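Local structure of probable zinc protease (Pseudomonas aeruginosa, 4NNZ) at residues Gly277-Arg282 / Leu287-Glu292; Asp338-Pro343 / Lys404-Tyr409; Ala52-Met57 / Glu80-Thr85; Ser40-Thr43 / Leu49-Ala52; Lys149-Pro154 / Arg414-Gln419. The protein is probably a zinc-dependent metallopeptidase of the M16 family, forming one subunit of a heterodimeric protease that hydrolyses peptide bonds. All coordinates share one frame; numbering follows the deposited sequence.

Contact 1: Gly277-Arg282 / Leu287-Glu292; sequences GGYSAR and LERGEE
Y279 and R289 meet across the two ends of the short helix 282-288, their CA atoms 9.6 Å apart. This helix lies in the region that matches the M16 inactive domain. Segment 277-282 is the loop that leaves helix 262-276 and enters helix 282-288. A281 sits at the N-cap position, just ahead of R282. Segment 287-292 takes the last residues of that same helix and the loop beyond it. R289 is the first residue to leave helical backbone angles. The loop before the helix therefore meets the residues at its C-terminal end, and the long side chain of R289 bridges them.

Y279 holds its ring anti to the backbone N (chi1 -180°), which brings it over the guanidinium of R289. The two flat groups form a cation-pi stack, with their planes only 11° apart. R289 CZ lies 3.6 Å from the centroid of the Y279 ring, over its face. NH1 sits toward the rim, 3.2 Å from CE1 of Y279. The same guanidinium grips the carbonyl of Y279 end-on. NH1 and NH2 of R289 both donate to Y279 O, which lies in the guanidinium plane. NH2 comes from above the carbonyl plane, 40° out of it, while NH1 is tilted less far. One residue thus offers the arginine both an aromatic face and an acceptor. At the N-terminal end of the helix, R282 forms a salt bridge with E348. The shorter of the two hydrogen bonds runs from R289 NH2 to Y279 O, at 2.8 Å.

Contact 2: Asp338-Pro343 / Lys404-Tyr409; sequences DLKQNP and KAARTY
K340 lies against A406 and R407 where helix 325-341 packs on helix 399-409. This helix-helix packing belongs to the C-terminal domain of the M16 fold, whose sheet includes strand 415-422. Segment 338-343 is the last turn of helix 325-341 and the two residues after it, and 404-409 is the end of helix 399-409. The CA atoms of K340 and R407 are 5.2 Å apart, so the backbones come close here.

The lysine chain can be followed outward. Its CB touches CG of R407 at 3.9 Å. CG of K340 is anti to its own carbonyl carbon (chi1 -69°), which lays the chain across the neighbouring helix. There CG meets CA of R407 and the CB of A406. CD of K340 lies 4.0 Å from A406 O. CE approaches A406 O more closely, at 3.2 Å. The bend at chi4 then carries NZ past the end of the helix, where it makes a weak hydrogen bond to F410 O.

Beside the lysine, L339 also leans on A406, and it touches I271 of helix 262-276. K340 O accepts a hydrogen bond from Q403 NE2, a second link between the helices. The apolar contact is L339 CB to A406 CB, 4.0 Å.

Contact 3: Ala52-Met57 / Glu80-Thr85; sequences ALEHMM and ENAFTT
E54 reaches from helix 49-56 to A82 and T84 of strand 80-84. The helix and strand run almost antiparallel, at 172°, with their axes 8.5 Å apart.

Along 52-57, A52 packs on I128 and L53 on W180. E54 then turns to the strand. Its CG is anti to the backbone N, and the bend at chi2 (-105°) brings OE1 to the T84 hydroxyl. The two side chains pass each other in opposite directions. CG of E54 rests on CB of A82 at 3.8 Å. T84 OG1 donates to E54 OE1 at 3.0 Å, on the anti lone pair. This bond probably helps position E54. A water also donates weakly to E54 OE1 and accepts from T84 N. F83 and N81 pair with strand 89-96, while the amide of T84 turns to this water. Y91 of that strand packs on both E54 and A82. H55 follows on another side of the helix, and its NE2 makes a weak hydrogen bond to E124.

H51, A52, L53, E54 and H55 spell the HXXEH signature of M16 peptidases. Its two histidines probably bind zinc and its glutamate probably acts as general base, as in active relatives.

Contact 4: Ser40-Thr43 / Leu49-Ala52; sequences SYET and LSHA
L49, at the start of helix 49-56, faces E42 in the loop that follows strand 28-35. Their CA atoms are 7.3 Å apart. The side chain of E42 is extended beyond CG, and it carries the carboxylate straight to the first turn of the helix.

The backbone N of L49 lies 3.5 Å from E42 OE1. The hydrogen bond to OE1 comes from G48 N, one residue earlier. The side chain of L49 packs on L177 and W180 of helix 174-184, and W180 also touches E42.

S50 comes next. Its backbone N donates to E42 OE2 at 2.9 Å, with an N-H...O angle of 161°. The exact place of OE2 is less sure, because the model puts it too close to the hydroxyl of S50. That hydroxyl has weak hydrogen bonds with G38 O and W180 NE1.

H51 joins through a water. The water accepts from H51 N at 2.9 Å and donates to E42 OE2 at 3.0 Å. The imidazole of H51 turns away from the loop, toward E131. On the loop side, T43 pairs through its hydroxyl with T43 of the second subunit.

One buried carboxylate thus meets the N-terminal end of a helix. G48 N binds OE1. S50 N and, through water, H51 N appear to bind OE2, whose place is less sure. The positive end of the helix dipole would probably favour the ionised form of E42, and the acid in turn would fix the start of the helix that carries H51.

Contact 5: Lys149-Pro154 / Arg414-Gln419; sequences KAAAYP and RLTLAQ
T416 projects from its strand at the last turn of helix 140-152, where its two branches part between A151 and A152. The CA atoms of A152 and T416 are 5.5 Å apart, so the helix end sits very close to the strand. T416 CG2 is anti to the backbone N and OG1 is anti to the carbonyl carbon (chi1 -45°). This sends the methyl to A151 and the hydroxyl to A152. CG2 of T416 touches CB of A151 at 4.0 Å. It also lies 3.9 Å from the backbone N of A152. OG1 of T416 is closer, 3.3 Å from CA of A152 and 3.4 Å from CB of A152. CB of T416 meets that same methyl at 3.9 Å. The small alanine side chains let the helix come this near.

The contact joins the two halves of the M16 fold. Helix 140-152 belongs to the N-terminal, insulinase-type part. Strand 415-422 lies in the C-terminal mixed sheet, between strands 233-240 and 246-253. The side chains alternate along it. T416 turns to helix 140-152, while L415 and L417 turn to the other face, where they pack on W333 and E329 of helix 325-341.

The last carbonyls of the helix, at its C-terminal end, add polar links to the same sheet. A152 O accepts from N252 ND2, and A151 O has a weak hydrogen bond with R234 NE. Beyond them the chain leaves the helix at Y153, whose ring meets Y158 edge-to-face. P154 packs on A150 of the second subunit.

Contacts 3 and 4 share A52 and helix 49-56, with centres 12 Å apart. Contact 4 involves H51 and contact 3 involves E54 of the HXXEH segment, which probably contributes to the zinc site, as in active relatives. Contacts 1 and 2 lie across the chain's centre from them; the centre of contact 1 is 39 Å from that of contact 3. They touch each other through a weak, long ion pair, R282 NH2 to D338 OD1. Contact 5 lies between these groups. Its R414 packs against T408 and Y409 of contact 2, while its nearest atoms are about 8 Å from those of contacts 3 and 4. Contacts 4 and 5 also touch the second subunit.

Contact 1: Gly277-Arg282 / Leu287-Glu292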
# COMPACT_ATOMS: atom_id res chain seq x y z
N GLY A 277 -31.66 -0.73 -4.93
CA GLY A 277 -32.26 -0.48 -6.21
C GLY A 277 -33.76 -0.32 -6.21
O GLY A 277 -34.45 -1.30 -6.17
N GLY A 278 -34.24 0.90 -6.28
CA GLY A 278 -35.66 1.11 -6.34
C GLY A 278 -36.35 1.74 -5.18
O GLY A 278 -35.81 1.88 -4.13
N TYR A 279 -37.57 2.17 -5.42
CA TYR A 279 -38.41 2.86 -4.47
C TYR A 279 -38.79 1.97 -3.32
O TYR A 279 -38.87 2.40 -2.21
CB TYR A 279 -39.64 3.37 -5.22
CG TYR A 279 -40.64 4.13 -4.43
CD1 TYR A 279 -40.44 5.43 -4.09
CD2 TYR A 279 -41.80 3.53 -4.03
CE1 TYR A 279 -41.36 6.12 -3.37
CE2 TYR A 279 -42.72 4.21 -3.30
CZ TYR A 279 -42.50 5.50 -2.98
OH TYR A 279 -43.45 6.14 -2.26
N SER A 280 -39.04 0.72 -3.63
CA SER A 280 -39.50 -0.25 -2.68
C SER A 280 -38.36 -1.01 -2.06
O SER A 280 -38.57 -1.82 -1.19
CB SER A 280 -40.46 -1.19 -3.34
OG SER A 280 -39.98 -1.56 -4.59
N ALA A 281 -37.15 -0.71 -2.50
CA ALA A 281 -35.97 -1.29 -1.93
C ALA A 281 -35.85 -0.83 -0.50
O ALA A 281 -36.41 0.17 -0.13
CB ALA A 281 -34.76 -0.86 -2.71
N ARG A 282 -35.13 -1.60 0.29
CA ARG A 282 -35.16 -1.47 1.73
C ARG A 282 -34.72 -0.16 2.30
O ARG A 282 -35.36 0.37 3.17
CB ARG A 282 -34.30 -2.55 2.34
CG ARG A 282 -35.06 -3.75 2.77
CD ARG A 282 -34.75 -4.95 1.94
NE ARG A 282 -34.49 -6.06 2.82
CZ ARG A 282 -35.43 -6.85 3.30
NH1 ARG A 282 -36.68 -6.68 2.96
NH2 ARG A 282 -35.10 -7.83 4.10
N LEU A 287 -35.52 3.65 5.55
CA LEU A 287 -34.74 4.72 6.16
C LEU A 287 -34.99 6.11 5.65
O LEU A 287 -34.99 7.04 6.40
CB LEU A 287 -33.27 4.40 6.09
CG LEU A 287 -32.92 3.13 6.79
CD1 LEU A 287 -31.42 2.97 6.84
CD2 LEU A 287 -33.49 3.13 8.18
N GLU A 288 -35.12 6.24 4.35
CA GLU A 288 -35.54 7.48 3.71
C GLU A 288 -36.98 7.88 3.97
O GLU A 288 -37.30 9.01 4.24
CB GLU A 288 -35.34 7.36 2.24
CG GLU A 288 -35.06 8.67 1.60
CD GLU A 288 -34.96 8.56 0.10
OE1 GLU A 288 -34.21 7.72 -0.40
OE2 GLU A 288 -35.64 9.34 -0.57
N ARG A 289 -37.86 6.94 3.74
CA ARG A 289 -39.23 7.11 4.10
C ARG A 289 -39.30 6.33 5.37
O ARG A 289 -38.37 5.70 5.71
CB ARG A 289 -40.11 6.52 3.02
CG ARG A 289 -39.82 7.11 1.67
CD ARG A 289 -40.91 6.85 0.67
NE ARG A 289 -41.18 5.44 0.48
CZ ARG A 289 -40.48 4.66 -0.31
NH1 ARG A 289 -39.47 5.16 -0.97
NH2 ARG A 289 -40.80 3.40 -0.45
N GLY A 290 -40.37 6.41 6.11
CA GLY A 290 -40.64 5.43 7.14
C GLY A 290 -39.82 5.57 8.39
O GLY A 290 -40.00 4.84 9.32
N GLU A 291 -38.90 6.49 8.40
CA GLU A 291 -38.09 6.72 9.56
C GLU A 291 -37.37 8.01 9.40
O GLU A 291 -36.99 8.61 10.35
CB GLU A 291 -37.10 5.62 9.74
CG GLU A 291 -37.23 4.92 11.04
CD GLU A 291 -36.35 3.71 11.09
OE1 GLU A 291 -36.75 2.68 10.50
OE2 GLU A 291 -35.27 3.80 11.68
N GLU A 292 -37.16 8.40 8.16
CA GLU A 292 -36.59 9.67 7.83
C GLU A 292 -35.19 9.81 8.32
O GLU A 292 -34.71 10.89 8.52
CB GLU A 292 -37.41 10.78 8.43
CG GLU A 292 -38.88 10.47 8.63
CD GLU A 292 -39.51 11.36 9.66
OE1 GLU A 292 -38.78 12.02 10.42
OE2 GLU A 292 -40.75 11.41 9.72

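Contact 2: Asp338-Pro343 / Lys404-Tyr409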
# COMPACT_ATOMS: atom_id res chain seq x y z
N ASP A 338 -31.17 -7.26 9.85
CA ASP A 338 -32.41 -7.84 9.46
C ASP A 338 -32.15 -8.92 8.46
O ASP A 338 -32.78 -9.94 8.49
CB ASP A 338 -33.30 -6.78 8.87
CG ASP A 338 -34.60 -7.32 8.35
OD1 ASP A 338 -34.60 -8.25 7.55
OD2 ASP A 338 -35.65 -6.81 8.73
N LEU A 339 -31.23 -8.69 7.56
CA LEU A 339 -30.90 -9.69 6.60
C LEU A 339 -30.32 -10.91 7.24
O LEU A 339 -30.53 -11.99 6.77
CB LEU A 339 -29.94 -9.16 5.58
CG LEU A 339 -30.50 -8.05 4.73
CD1 LEU A 339 -29.37 -7.33 4.02
CD2 LEU A 339 -31.49 -8.61 3.75
N LYS A 340 -29.50 -10.73 8.25
CA LYS A 340 -28.92 -11.84 8.94
C LYS A 340 -29.95 -12.64 9.67
O LYS A 340 -29.90 -13.83 9.67
CB LYS A 340 -27.89 -11.37 9.94
CG LYS A 340 -26.66 -10.79 9.31
CD LYS A 340 -25.94 -9.92 10.31
CE LYS A 340 -24.49 -9.80 9.95
NZ LYS A 340 -23.65 -10.01 11.14
N GLN A 341 -30.83 -11.94 10.37
CA GLN A 341 -31.94 -12.56 11.07
C GLN A 341 -33.01 -13.16 10.22
O GLN A 341 -33.53 -14.21 10.53
CB GLN A 341 -32.59 -11.57 12.01
CG GLN A 341 -32.05 -11.57 13.42
CD GLN A 341 -32.36 -10.28 14.14
OE1 GLN A 341 -32.49 -9.25 13.53
NE2 GLN A 341 -32.49 -10.35 15.45
N ASN A 342 -33.43 -12.46 9.18
CA ASN A 342 -34.55 -12.92 8.39
C ASN A 342 -34.27 -13.03 6.92
O ASN A 342 -34.14 -12.03 6.22
CB ASN A 342 -35.71 -11.97 8.56
CG ASN A 342 -35.87 -11.54 9.98
OD1 ASN A 342 -35.57 -12.31 10.86
ND2 ASN A 342 -36.30 -10.32 10.20
N PRO A 343 -34.26 -14.24 6.42
CA PRO A 343 -34.05 -14.44 5.00
C PRO A 343 -35.16 -13.74 4.27
O PRO A 343 -36.29 -13.84 4.68
CB PRO A 343 -34.23 -15.93 4.86
CG PRO A 343 -33.65 -16.45 6.10
CD PRO A 343 -33.99 -15.47 7.17
N LYS A 404 -26.96 -16.24 4.38
CA LYS A 404 -25.65 -16.71 4.69
C LYS A 404 -24.55 -15.75 4.35
O LYS A 404 -23.66 -15.58 5.11
CB LYS A 404 -25.41 -18.01 3.96
CG LYS A 404 -24.33 -18.88 4.52
CD LYS A 404 -23.89 -19.91 3.50
CE LYS A 404 -22.53 -19.56 2.93
NZ LYS A 404 -22.56 -18.31 2.14
N ALA A 405 -24.61 -15.11 3.20
CA ALA A 405 -23.60 -14.14 2.85
C ALA A 405 -23.60 -12.96 3.78
O ALA A 405 -22.56 -12.46 4.12
CB ALA A 405 -23.77 -13.68 1.42
N ALA A 406 -24.78 -12.50 4.17
CA ALA A 406 -24.91 -11.38 5.08
C ALA A 406 -24.33 -11.66 6.43
O ALA A 406 -23.78 -10.79 7.04
CB ALA A 406 -26.34 -10.97 5.22
N ARG A 407 -24.53 -12.86 6.92
CA ARG A 407 -23.97 -13.22 8.19
C ARG A 407 -22.48 -13.26 8.16
O ARG A 407 -21.84 -12.96 9.12
CB ARG A 407 -24.45 -14.58 8.61
CG ARG A 407 -25.86 -14.63 9.12
CD ARG A 407 -26.33 -16.06 9.08
NE ARG A 407 -25.69 -16.80 10.14
CZ ARG A 407 -25.92 -16.55 11.42
NH1 ARG A 407 -26.79 -15.60 11.75
NH2 ARG A 407 -25.29 -17.25 12.36
N THR A 408 -21.97 -13.76 7.07
CA THR A 408 -20.56 -13.88 6.87
C THR A 408 -19.86 -12.57 6.74
O THR A 408 -18.85 -12.36 7.34
CB THR A 408 -20.30 -14.77 5.66
OG1 THR A 408 -20.99 -15.99 5.84
CG2 THR A 408 -18.87 -15.08 5.51
N TYR A 409 -20.38 -11.68 5.92
CA TYR A 409 -19.63 -10.51 5.54
C TYR A 409 -19.90 -9.20 6.23
O TYR A 409 -19.03 -8.38 6.30
CB TYR A 409 -19.62 -10.36 4.05
CG TYR A 409 -18.95 -11.51 3.39
CD1 TYR A 409 -17.59 -11.65 3.45
CD2 TYR A 409 -19.66 -12.47 2.73
CE1 TYR A 409 -16.97 -12.71 2.87
CE2 TYR A 409 -19.05 -13.52 2.14
CZ TYR A 409 -17.70 -13.64 2.21
OH TYR A 409 -17.10 -14.70 1.64

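Contact 3: Ala52-Met57 / Glu80-Thr85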
# COMPACT_ATOMS: atom_id res chain seq x y z
N ALA A 52 -0.91 7.79 -16.37
CA ALA A 52 -0.11 8.73 -17.10
C ALA A 52 0.28 8.24 -18.46
O ALA A 52 0.29 8.98 -19.42
CB ALA A 52 1.12 9.09 -16.31
N LEU A 53 0.66 6.99 -18.54
CA LEU A 53 1.14 6.45 -19.76
C LEU A 53 0.02 6.49 -20.75
O LEU A 53 0.24 6.75 -21.90
CB LEU A 53 1.63 5.04 -19.55
CG LEU A 53 2.22 4.27 -20.73
CD1 LEU A 53 3.36 5.01 -21.38
CD2 LEU A 53 2.66 2.90 -20.32
N GLU A 54 -1.18 6.24 -20.29
CA GLU A 54 -2.34 6.27 -21.13
C GLU A 54 -2.61 7.67 -21.59
O GLU A 54 -2.79 7.92 -22.75
CB GLU A 54 -3.53 5.74 -20.37
CG GLU A 54 -4.86 6.01 -21.02
CD GLU A 54 -5.64 7.09 -20.35
OE1 GLU A 54 -6.03 6.93 -19.21
OE2 GLU A 54 -5.84 8.12 -20.97
N HIS A 55 -2.64 8.58 -20.66
CA HIS A 55 -2.84 9.96 -20.97
C HIS A 55 -1.88 10.43 -22.06
O HIS A 55 -2.21 11.23 -22.89
CB HIS A 55 -2.65 10.77 -19.71
CG HIS A 55 -2.90 12.22 -19.89
ND1 HIS A 55 -4.10 12.81 -19.58
CD2 HIS A 55 -2.12 13.21 -20.36
CE1 HIS A 55 -4.03 14.10 -19.84
NE2 HIS A 55 -2.84 14.36 -20.32
N MET A 56 -0.68 9.90 -22.07
CA MET A 56 0.34 10.35 -22.97
C MET A 56 0.18 9.87 -24.40
O MET A 56 0.56 10.54 -25.32
CB MET A 56 1.69 9.92 -22.44
CG MET A 56 2.67 11.04 -22.38
SD MET A 56 2.80 11.65 -20.74
CE MET A 56 4.45 12.26 -20.79
N MET A 57 -0.38 8.70 -24.58
CA MET A 57 -0.68 8.22 -25.90
C MET A 57 -2.03 8.73 -26.26
O MET A 57 -2.97 8.00 -26.42
CB MET A 57 -0.63 6.72 -25.95
CG MET A 57 0.66 6.19 -25.41
SD MET A 57 0.55 4.47 -25.01
CE MET A 57 1.67 3.86 -26.24
N GLU A 80 -13.02 8.05 -30.32
CA GLU A 80 -12.10 7.20 -29.62
C GLU A 80 -11.86 7.72 -28.24
O GLU A 80 -11.81 8.90 -28.03
CB GLU A 80 -10.80 7.08 -30.37
CG GLU A 80 -9.99 8.36 -30.37
CD GLU A 80 -9.74 8.90 -31.76
OE1 GLU A 80 -10.71 9.35 -32.41
OE2 GLU A 80 -8.57 8.85 -32.18
N ASN A 81 -11.69 6.81 -27.30
CA ASN A 81 -11.35 7.18 -25.95
C ASN A 81 -10.48 6.14 -25.26
O ASN A 81 -10.25 5.10 -25.77
CB ASN A 81 -12.60 7.44 -25.14
CG ASN A 81 -12.49 8.69 -24.30
OD1 ASN A 81 -11.69 9.55 -24.57
ND2 ASN A 81 -13.26 8.76 -23.26
N ALA A 82 -10.01 6.47 -24.08
CA ALA A 82 -9.17 5.60 -23.30
C ALA A 82 -9.55 5.70 -21.85
O ALA A 82 -10.07 6.69 -21.42
CB ALA A 82 -7.74 5.99 -23.49
N PHE A 83 -9.27 4.67 -21.08
CA PHE A 83 -9.61 4.65 -19.70
C PHE A 83 -8.64 3.80 -18.94
O PHE A 83 -8.18 2.79 -19.42
CB PHE A 83 -10.99 4.08 -19.53
CG PHE A 83 -11.58 4.32 -18.18
CD1 PHE A 83 -11.32 5.47 -17.48
CD2 PHE A 83 -12.41 3.39 -17.62
CE1 PHE A 83 -11.86 5.69 -16.24
CE2 PHE A 83 -12.96 3.60 -16.38
CZ PHE A 83 -12.69 4.75 -15.69
N THR A 84 -8.33 4.22 -17.74
CA THR A 84 -7.46 3.47 -16.87
C THR A 84 -8.15 3.27 -15.56
O THR A 84 -8.65 4.16 -15.00
CB THR A 84 -6.13 4.19 -16.69
OG1 THR A 84 -5.49 4.31 -17.95
CG2 THR A 84 -5.24 3.45 -15.80
N THR A 85 -8.14 2.06 -15.07
CA THR A 85 -8.73 1.75 -13.80
C THR A 85 -7.71 1.01 -13.00
O THR A 85 -6.58 0.99 -13.34
CB THR A 85 -9.97 0.88 -13.95
OG1 THR A 85 -9.59 -0.43 -14.30
CG2 THR A 85 -10.81 1.38 -15.01
O HOH W 1 -8.79 7.34 -17.34

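Contact 4: Ser40-Thr43 / Leu49-Ala52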
# COMPACT_ATOMS: atom_id res chain seq x y z
N SER A 40 -3.36 -1.24 -9.61
CA SER A 40 -3.09 -2.26 -8.63
C SER A 40 -1.77 -2.98 -8.88
O SER A 40 -1.29 -3.66 -8.04
CB SER A 40 -4.26 -3.22 -8.46
OG SER A 40 -4.62 -3.85 -9.64
N TYR A 41 -1.19 -2.78 -10.03
CA TYR A 41 0.10 -3.31 -10.33
C TYR A 41 1.22 -2.40 -9.88
O TYR A 41 2.35 -2.76 -9.92
CB TYR A 41 0.21 -3.53 -11.82
CG TYR A 41 -0.71 -4.54 -12.43
CD1 TYR A 41 -2.04 -4.30 -12.59
CD2 TYR A 41 -0.23 -5.72 -12.91
CE1 TYR A 41 -2.86 -5.21 -13.17
CE2 TYR A 41 -1.05 -6.64 -13.48
CZ TYR A 41 -2.35 -6.38 -13.61
OH TYR A 41 -3.12 -7.30 -14.19
N GLU A 42 0.87 -1.19 -9.53
CA GLU A 42 1.83 -0.15 -9.26
C GLU A 42 2.48 -0.24 -7.90
O GLU A 42 2.01 -0.88 -7.04
CB GLU A 42 1.21 1.21 -9.48
CG GLU A 42 1.02 1.55 -10.94
CD GLU A 42 0.07 2.69 -11.23
OE1 GLU A 42 -0.14 3.56 -10.39
OE2 GLU A 42 -0.47 2.71 -12.32
N THR A 43 3.59 0.44 -7.76
CA THR A 43 4.50 0.27 -6.66
C THR A 43 4.66 1.59 -6.00
O THR A 43 4.76 2.56 -6.67
CB THR A 43 5.88 -0.10 -7.17
OG1 THR A 43 5.81 -1.29 -7.93
CG2 THR A 43 6.80 -0.30 -6.04
N LEU A 49 1.33 5.74 -12.72
CA LEU A 49 2.06 5.43 -13.93
C LEU A 49 1.24 4.92 -15.08
O LEU A 49 1.49 5.27 -16.18
CB LEU A 49 3.13 4.40 -13.61
CG LEU A 49 4.55 4.53 -14.12
CD1 LEU A 49 5.07 5.94 -14.02
CD2 LEU A 49 5.40 3.61 -13.31
N SER A 50 0.30 4.04 -14.81
CA SER A 50 -0.54 3.51 -15.85
C SER A 50 -1.44 4.51 -16.45
O SER A 50 -1.63 4.57 -17.62
CB SER A 50 -1.33 2.34 -15.33
OG SER A 50 -0.60 1.75 -14.33
N HIS A 51 -2.05 5.30 -15.60
CA HIS A 51 -2.87 6.38 -16.01
C HIS A 51 -2.12 7.48 -16.76
O HIS A 51 -2.65 8.08 -17.64
CB HIS A 51 -3.65 6.89 -14.83
CG HIS A 51 -4.32 8.18 -15.09
ND1 HIS A 51 -3.66 9.37 -15.05
CD2 HIS A 51 -5.59 8.46 -15.44
CE1 HIS A 51 -4.49 10.34 -15.37
NE2 HIS A 51 -5.67 9.81 -15.60
N ALA A 52 -0.91 7.79 -16.37
CA ALA A 52 -0.11 8.73 -17.10
C ALA A 52 0.28 8.24 -18.46
O ALA A 52 0.29 8.98 -19.42
CB ALA A 52 1.12 9.09 -16.31
O HOH W 2 -2.54 4.82 -12.76

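Contact 5: Lys149-Pro154 / Arg414-Gln419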
# COMPACT_ATOMS: atom_id res chain seq x y z
N LYS A 149 -10.67 4.44 0.62
CA LYS A 149 -10.13 3.34 -0.13
C LYS A 149 -8.77 2.89 0.34
O LYS A 149 -8.54 1.72 0.41
CB LYS A 149 -10.10 3.68 -1.61
CG LYS A 149 -10.07 2.46 -2.49
CD LYS A 149 -10.61 2.70 -3.87
CE LYS A 149 -10.04 1.75 -4.89
NZ LYS A 149 -8.94 2.36 -5.65
N ALA A 150 -7.88 3.79 0.69
CA ALA A 150 -6.63 3.40 1.27
C ALA A 150 -6.74 2.65 2.60
O ALA A 150 -6.09 1.67 2.80
CB ALA A 150 -5.75 4.61 1.40
N ALA A 151 -7.57 3.12 3.50
CA ALA A 151 -7.86 2.42 4.73
C ALA A 151 -8.58 1.09 4.54
O ALA A 151 -8.34 0.18 5.26
CB ALA A 151 -8.61 3.30 5.67
N ALA A 152 -9.47 1.02 3.58
CA ALA A 152 -10.17 -0.20 3.27
C ALA A 152 -9.37 -1.34 2.66
O ALA A 152 -9.76 -2.47 2.74
CB ALA A 152 -11.40 0.10 2.45
N TYR A 153 -8.23 -1.05 2.07
CA TYR A 153 -7.48 -2.09 1.41
C TYR A 153 -6.04 -2.12 1.89
O TYR A 153 -5.13 -1.82 1.18
CB TYR A 153 -7.50 -1.87 -0.10
CG TYR A 153 -8.75 -2.28 -0.83
CD1 TYR A 153 -9.16 -3.58 -0.88
CD2 TYR A 153 -9.46 -1.36 -1.51
CE1 TYR A 153 -10.28 -3.93 -1.58
CE2 TYR A 153 -10.57 -1.70 -2.21
CZ TYR A 153 -10.98 -2.99 -2.24
OH TYR A 153 -12.07 -3.27 -2.95
N PRO A 154 -5.83 -2.58 3.11
CA PRO A 154 -4.50 -2.53 3.70
C PRO A 154 -3.45 -3.30 2.94
O PRO A 154 -2.36 -2.82 2.85
CB PRO A 154 -4.70 -3.21 5.03
CG PRO A 154 -6.09 -2.99 5.36
CD PRO A 154 -6.82 -3.02 4.10
N ARG A 414 -14.83 -6.56 9.20
CA ARG A 414 -14.61 -6.36 7.80
C ARG A 414 -14.90 -4.96 7.37
O ARG A 414 -14.87 -4.67 6.23
CB ARG A 414 -15.45 -7.33 7.01
CG ARG A 414 -15.06 -8.76 7.20
CD ARG A 414 -16.15 -9.69 6.80
NE ARG A 414 -15.64 -11.01 6.59
CZ ARG A 414 -15.53 -11.94 7.52
NH1 ARG A 414 -15.91 -11.69 8.73
NH2 ARG A 414 -15.05 -13.11 7.23
N LEU A 415 -15.18 -4.10 8.32
CA LEU A 415 -15.69 -2.80 8.06
C LEU A 415 -14.68 -1.68 8.09
O LEU A 415 -13.90 -1.59 8.99
CB LEU A 415 -16.77 -2.50 9.08
CG LEU A 415 -17.26 -1.07 9.16
CD1 LEU A 415 -18.15 -0.78 7.99
CD2 LEU A 415 -18.01 -0.87 10.43
N THR A 416 -14.72 -0.83 7.07
CA THR A 416 -14.12 0.48 7.07
C THR A 416 -15.26 1.47 6.99
O THR A 416 -16.03 1.44 6.09
CB THR A 416 -13.24 0.71 5.86
OG1 THR A 416 -12.43 -0.41 5.62
CG2 THR A 416 -12.37 1.85 6.06
N LEU A 417 -15.35 2.33 7.96
CA LEU A 417 -16.37 3.33 8.01
C LEU A 417 -15.75 4.70 8.07
O LEU A 417 -14.88 4.93 8.83
CB LEU A 417 -17.25 3.11 9.22
CG LEU A 417 -18.24 4.19 9.55
CD1 LEU A 417 -19.42 3.63 10.27
CD2 LEU A 417 -17.61 5.28 10.36
N ALA A 418 -16.22 5.62 7.25
CA ALA A 418 -15.71 6.97 7.27
C ALA A 418 -16.76 8.05 7.40
O ALA A 418 -17.71 8.02 6.71
CB ALA A 418 -14.88 7.22 6.06
N GLN A 419 -16.54 9.02 8.27
CA GLN A 419 -17.42 10.16 8.39
C GLN A 419 -16.81 11.30 7.65
O GLN A 419 -15.69 11.66 7.89
CB GLN A 419 -17.62 10.53 9.85
CG GLN A 419 -18.00 9.36 10.72
CD GLN A 419 -18.60 9.70 12.06
OE1 GLN A 419 -18.25 10.66 12.70
NE2 GLN A 419 -19.49 8.87 12.50